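PKS (Streptomyces albus, PDB 4OQJ) is a modular polyketide synthase whose ketosynthase domain probably condenses acyl units carried on acyl carrier proteins during assembly of the antibiotic oxazolomycin. Local coordinates at residues D39-V44 / T367-L372; F88-F93 / D98-I103. One frame throughout, in Å; residues are numbered along the deposited sequence.

In the fold
From the N terminus, the chain runs through strand 23-31 into helix 38-46, which supplies the first half of contact 1. Beyond strand 75-79 it passes through the loop 88-93, turns, and enters helix 97-102, so contact 2 closes a short loop, with four residues between its segments. Strands and helices of the central sheet region follow before 367-372, just after strand 360-363, closes contact 1. Contact 2 is thus nested inside the long loop of contact 1. The two do not touch: their nearest atoms are about 17 Å apart. Contact 1 ties an early helix to the C-terminal half of the ketosynthase; contact 2 is local packing in its N-terminal half.

Contact 1: D39-V44 / T367-L372; sequences DTFWKV and TNVGHL
Phe41 and Val44, on one side of helix 38-46, meet Val369 and Asn368 at the end of the short helix 366-369. Phe41 comes first: with CG anti to its backbone N (chi1 -174°), the ring reaches across, and CE1 lies 4.4 Å from CG1 of Val369, approached obliquely. The same ring packs edge-to-face with Phe32 and touches Ile382 and Leu386 of helix 376-390, so Val369 is one of several apolar neighbours of the Phe41 ring. One turn on, Val44 starts out toward 367-372, and its side chain and that of Asn368 run alongside each other in opposite senses, CG1 standing 4.1 Å from Asn368 ND2. This is van der Waals contact, and Val44 O, at 3.9 Å from that ND2, is also too far to bond it. The amide nitrogen instead donates to Arg49 O, while the main-chain O of Asn368 accepts from Thr51 OG1 and Gln80 NE2; ND2 and this carbonyl are thus held by residues beyond the C-terminal end of helix 38-46. Gly370, with phi 77°, is where the chain leaves the helix. The sequence Asn-Val-Gly-His matches the NxGH signature of thiolase-fold ketosynthases, whose histidine belongs in relatives to the Cys-His-His active site; the contact packs helix 38-46 against the Asn-Val start of that motif.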
loop_
_atom_site.group_PDB
_atom_site.type_symbol
_atom_site.label_atom_id
_atom_site.label_comp_id
_atom_site.label_asym_id
_atom_site.label_seq_id
_atom_site.Cartn_x
_atom_site.Cartn_y
_atom_site.Cartn_z
ATOM N N ASP A 39 8.761 13.568 23.595
ATOM C CA ASP A 39 8.864 14.588 24.639
ATOM C C ASP A 39 9.790 15.699 24.208
ATOM O O ASP A 39 9.480 16.875 24.411
ATOM C CB ASP A 39 9.357 13.992 25.955
ATOM C CG ASP A 39 8.247 13.308 26.747
ATOM O OD1 ASP A 39 7.082 13.320 26.294
ATOM O OD2 ASP A 39 8.546 12.770 27.836
ATOM N N THR A 40 10.925 15.355 23.605
ATOM C CA THR A 40 11.841 16.402 23.156
ATOM C C THR A 40 11.264 17.103 21.913
ATOM O O THR A 40 11.577 18.265 21.641
ATOM C CB THR A 40 13.267 15.855 22.865
ATOM O OG1 THR A 40 13.209 14.690 22.034
ATOM C CG2 THR A 40 13.966 15.478 24.160
ATOM N N PHE A 41 10.425 16.407 21.153
ATOM C CA PHE A 41 9.779 17.026 19.990
ATOM C C PHE A 41 8.771 18.063 20.480
ATOM O O PHE A 41 8.664 19.152 19.924
ATOM C CB PHE A 41 9.101 15.958 19.114
ATOM C CG PHE A 41 8.534 16.478 17.810
ATOM C CD1 PHE A 41 9.201 17.454 17.062
ATOM C CD2 PHE A 41 7.357 15.949 17.299
ATOM C CE1 PHE A 41 8.682 17.918 15.851
ATOM C CE2 PHE A 41 6.836 16.398 16.074
ATOM C CZ PHE A 41 7.507 17.384 15.354
ATOM N N TRP A 42 8.040 17.730 21.537
ATOM C CA TRP A 42 7.087 18.667 22.089
ATOM C C TRP A 42 7.810 19.897 22.606
ATOM O O TRP A 42 7.265 20.999 22.576
ATOM C CB TRP A 42 6.271 18.037 23.209
ATOM C CG TRP A 42 5.352 19.027 23.824
ATOM C CD1 TRP A 42 5.358 19.465 25.108
ATOM C CD2 TRP A 42 4.293 19.731 23.160
ATOM N NE1 TRP A 42 4.363 20.394 25.294
ATOM C CE2 TRP A 42 3.692 20.571 24.113
ATOM C CE3 TRP A 42 3.787 19.715 21.852
ATOM C CZ2 TRP A 42 2.612 21.400 23.805
ATOM C CZ3 TRP A 42 2.717 20.529 21.545
ATOM C CH2 TRP A 42 2.143 21.377 22.523
ATOM N N LYS A 43 9.044 19.714 23.066
ATOM C CA LYS A 43 9.823 20.851 23.543
ATOM C C LYS A 43 10.223 21.759 22.384
ATOM O O LYS A 43 10.137 22.973 22.499
ATOM C CB LYS A 43 11.053 20.382 24.315
ATOM C CG LYS A 43 10.720 19.778 25.669
ATOM N N VAL A 44 10.634 21.173 21.262
ATOM C CA VAL A 44 10.935 21.948 20.058
ATOM C C VAL A 44 9.713 22.764 19.654
ATOM O O VAL A 44 9.832 23.935 19.302
ATOM C CB VAL A 44 11.372 21.030 18.871
ATOM C CG1 VAL A 44 11.361 21.790 17.540
ATOM C CG2 VAL A 44 12.767 20.454 19.129
ATOM N N THR A 367 8.430 24.471 9.208
ATOM C CA THR A 367 9.117 25.695 9.655
ATOM C C THR A 367 10.049 25.408 10.840
ATOM O O THR A 367 10.995 26.166 11.080
ATOM C CB THR A 367 8.130 26.822 10.062
ATOM O OG1 THR A 367 7.426 26.458 11.263
ATOM C CG2 THR A 367 7.143 27.117 8.942
ATOM N N ASN A 368 9.781 24.325 11.570
ATOM C CA ASN A 368 10.662 23.893 12.658
ATOM C C ASN A 368 11.800 23.016 12.129
ATOM O O ASN A 368 12.971 23.291 12.381
ATOM C CB ASN A 368 9.898 23.095 13.737
ATOM C CG ASN A 368 8.733 23.851 14.338
ATOM O OD1 ASN A 368 7.623 23.866 13.796
ATOM N ND2 ASN A 368 8.966 24.442 15.497
ATOM N N VAL A 369 11.444 21.942 11.419
ATOM C CA VAL A 369 12.395 20.862 11.142
ATOM C C VAL A 369 12.688 20.647 9.662
ATOM O O VAL A 369 13.429 19.727 9.308
ATOM C CB VAL A 369 11.902 19.507 11.735
ATOM C CG1 VAL A 369 11.737 19.606 13.240
ATOM C CG2 VAL A 369 10.595 19.043 11.065
ATOM N N GLY A 370 12.131 21.499 8.807
ATOM C CA GLY A 370 12.223 21.314 7.368
ATOM C C GLY A 370 11.287 20.244 6.822
ATOM O O GLY A 370 10.405 19.745 7.507
ATOM N N HIS A 371 11.528 19.890 5.571
ATOM C CA HIS A 371 10.696 19.006 4.786
ATOM C C HIS A 371 11.274 17.602 4.862
ATOM O O HIS A 371 12.277 17.319 4.213
ATOM C CB HIS A 371 10.640 19.520 3.334
ATOM C CG HIS A 371 9.639 18.822 2.472
ATOM N ND1 HIS A 371 9.195 17.545 2.723
ATOM C CD2 HIS A 371 8.992 19.234 1.349
ATOM C CE1 HIS A 371 8.318 17.191 1.798
ATOM N NE2 HIS A 371 8.180 18.195 0.952
ATOM N N LEU A 372 10.642 16.726 5.647
ATOM C CA LEU A 372 11.161 15.368 5.866
ATOM C C LEU A 372 10.778 14.382 4.772
ATOM O O LEU A 372 10.901 13.161 4.944
ATOM C CB LEU A 372 10.689 14.847 7.231
ATOM C CG LEU A 372 11.630 15.119 8.416
ATOM C CD1 LEU A 372 12.085 16.528 8.436
ATOM C CD2 LEU A 372 10.966 14.783 9.742
#

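Contact 2: F88-F93 / D98-I103; sequences FDAGLF and DEAELI
A small apolar contact joins the loop 88-93 to helix 97-102, the next helix in the chain, in the N-terminal half of the ketosynthase. Ala100 is its centre on the helix side. Its methyl group meets two residues of the loop: CB lies 3.9 Å from Ala90 CB, methyl against methyl, and 4.1 Å from CD2 of Phe88. The methyl sits at the edge of the Phe88 ring, near the ring plane, and not over a face. Chi1 of 178° swings the ring away from its own N to the side of the helix, and chi2 of 68° sets its rotation. The alanine methyls let the backbones come close, with the CA atoms of Ala90 and Ala100 6.3 Å apart. Asp89 is the centre of an inverse gamma turn, closed by a weak bond from Ala90 N to Phe88 O, and its OD1 accepts from the backbone N of Leu92 at 3.2 Å in an Asx motif, the nitrogen arriving from above the carboxylate plane, 59° out of it. The C-terminal end of the modelled chain fastens the loop from outside, through Glu700 N bonded to Asp89 OD2 and a backbone bond between Val702 and Phe88, while His704 touches Ala100. The Phe88 side chain also touches Arg108 and Glu112 of helix 105-121, whereas a salt bridge from Glu99 to Arg162 and the packing of Leu102 on Thr166 set helix 97-102 against helix 157-167.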
loop_
_atom_site.group_PDB
_atom_site.type_symbol
_atom_site.label_atom_id
_atom_site.label_comp_id
_atom_site.label_asym_id
_atom_site.label_seq_id
_atom_site.Cartn_x
_atom_site.Cartn_y
_atom_site.Cartn_z
ATOM N N PHE A 88 23.030 1.860 15.336
ATOM C CA PHE A 88 22.049 0.769 15.285
ATOM C C PHE A 88 22.439 -0.385 16.199
ATOM O O PHE A 88 23.584 -0.862 16.178
ATOM C CB PHE A 88 21.891 0.290 13.834
ATOM C CG PHE A 88 20.951 -0.871 13.653
ATOM C CD1 PHE A 88 19.590 -0.720 13.858
ATOM C CD2 PHE A 88 21.433 -2.106 13.225
ATOM C CE1 PHE A 88 18.715 -1.783 13.662
ATOM C CE2 PHE A 88 20.573 -3.187 13.024
ATOM C CZ PHE A 88 19.208 -3.029 13.245
ATOM N N ASP A 89 21.477 -0.835 17.004
ATOM C CA ASP A 89 21.727 -1.899 17.980
ATOM C C ASP A 89 21.521 -3.262 17.335
ATOM O O ASP A 89 20.497 -3.924 17.544
ATOM C CB ASP A 89 20.812 -1.744 19.194
ATOM C CG ASP A 89 21.245 -2.614 20.379
ATOM O OD1 ASP A 89 21.974 -3.627 20.207
ATOM O OD2 ASP A 89 20.846 -2.269 21.507
ATOM N N ALA A 90 22.510 -3.688 16.568
ATOM C CA ALA A 90 22.378 -4.897 15.775
ATOM C C ALA A 90 22.213 -6.128 16.661
ATOM O O ALA A 90 21.457 -7.038 16.328
ATOM C CB ALA A 90 23.578 -5.059 14.869
ATOM N N GLY A 91 22.907 -6.147 17.793
ATOM C CA GLY A 91 22.836 -7.281 18.704
ATOM C C GLY A 91 21.420 -7.549 19.192
ATOM O O GLY A 91 20.978 -8.690 19.273
ATOM N N LEU A 92 20.710 -6.480 19.519
ATOM C CA LEU A 92 19.352 -6.587 20.014
ATOM C C LEU A 92 18.463 -7.274 18.997
ATOM O O LEU A 92 17.569 -8.049 19.360
ATOM C CB LEU A 92 18.796 -5.204 20.336
ATOM C CG LEU A 92 17.318 -5.158 20.708
ATOM C CD1 LEU A 92 17.063 -5.885 22.021
ATOM C CD2 LEU A 92 16.844 -3.718 20.767
ATOM N N PHE A 93 18.712 -7.000 17.715
ATOM C CA PHE A 93 17.870 -7.555 16.660
ATOM C C PHE A 93 18.471 -8.808 16.005
ATOM O O PHE A 93 17.961 -9.298 15.003
ATOM C CB PHE A 93 17.600 -6.479 15.612
ATOM C CG PHE A 93 16.820 -5.326 16.146
ATOM C CD1 PHE A 93 15.493 -5.487 16.514
ATOM C CD2 PHE A 93 17.414 -4.088 16.326
ATOM C CE1 PHE A 93 14.763 -4.422 17.025
ATOM C CE2 PHE A 93 16.689 -3.031 16.846
ATOM C CZ PHE A 93 15.360 -3.203 17.190
ATOM N N ASP A 98 28.288 -7.376 9.629
ATOM C CA ASP A 98 28.325 -7.278 8.173
ATOM C C ASP A 98 26.942 -6.963 7.631
ATOM O O ASP A 98 26.806 -6.157 6.718
ATOM C CB ASP A 98 28.846 -8.566 7.535
ATOM C CG ASP A 98 30.341 -8.758 7.737
ATOM O OD1 ASP A 98 31.016 -7.795 8.167
ATOM O OD2 ASP A 98 30.842 -9.873 7.456
ATOM N N GLU A 99 25.908 -7.578 8.190
ATOM C CA GLU A 99 24.571 -7.308 7.682
ATOM C C GLU A 99 24.131 -5.902 8.081
ATOM O O GLU A 99 23.525 -5.196 7.267
ATOM C CB GLU A 99 23.550 -8.338 8.168
ATOM C CG GLU A 99 22.115 -7.908 7.821
ATOM C CD GLU A 99 21.126 -9.050 7.776
ATOM O OE1 GLU A 99 20.835 -9.526 6.658
ATOM O OE2 GLU A 99 20.623 -9.454 8.848
ATOM N N ALA A 100 24.439 -5.486 9.313
ATOM C CA ALA A 100 24.026 -4.160 9.780
ATOM C C ALA A 100 24.593 -3.068 8.885
ATOM O O ALA A 100 23.943 -2.056 8.610
ATOM C CB ALA A 100 24.470 -3.930 11.211
ATOM N N GLU A 101 25.831 -3.273 8.469
ATOM C CA GLU A 101 26.512 -2.338 7.587
ATOM C C GLU A 101 25.817 -2.258 6.233
ATOM O O GLU A 101 25.743 -1.190 5.630
ATOM C CB GLU A 101 27.967 -2.763 7.410
ATOM C CG GLU A 101 28.742 -1.967 6.372
ATOM C CD GLU A 101 30.208 -2.367 6.316
ATOM O OE1 GLU A 101 30.664 -2.829 5.245
ATOM O OE2 GLU A 101 30.898 -2.222 7.348
ATOM N N LEU A 102 25.317 -3.391 5.749
ATOM C CA LEU A 102 24.647 -3.418 4.455
ATOM C C LEU A 102 23.257 -2.760 4.474
ATOM O O LEU A 102 22.839 -2.176 3.476
ATOM C CB LEU A 102 24.515 -4.855 3.963
ATOM C CG LEU A 102 25.789 -5.536 3.450
ATOM C CD1 LEU A 102 25.450 -6.914 2.922
ATOM C CD2 LEU A 102 26.476 -4.720 2.361
ATOM N N ILE A 103 22.547 -2.853 5.595
ATOM C CA ILE A 103 21.172 -2.363 5.652
ATOM C C ILE A 103 21.121 -0.839 5.573
ATOM O O ILE A 103 21.829 -0.133 6.300
ATOM C CB ILE A 103 20.446 -2.826 6.939
ATOM C CG1 ILE A 103 20.399 -4.345 7.010
ATOM C CG2 ILE A 103 19.006 -2.299 6.968
ATOM C CD1 ILE A 103 19.911 -4.909 8.365
#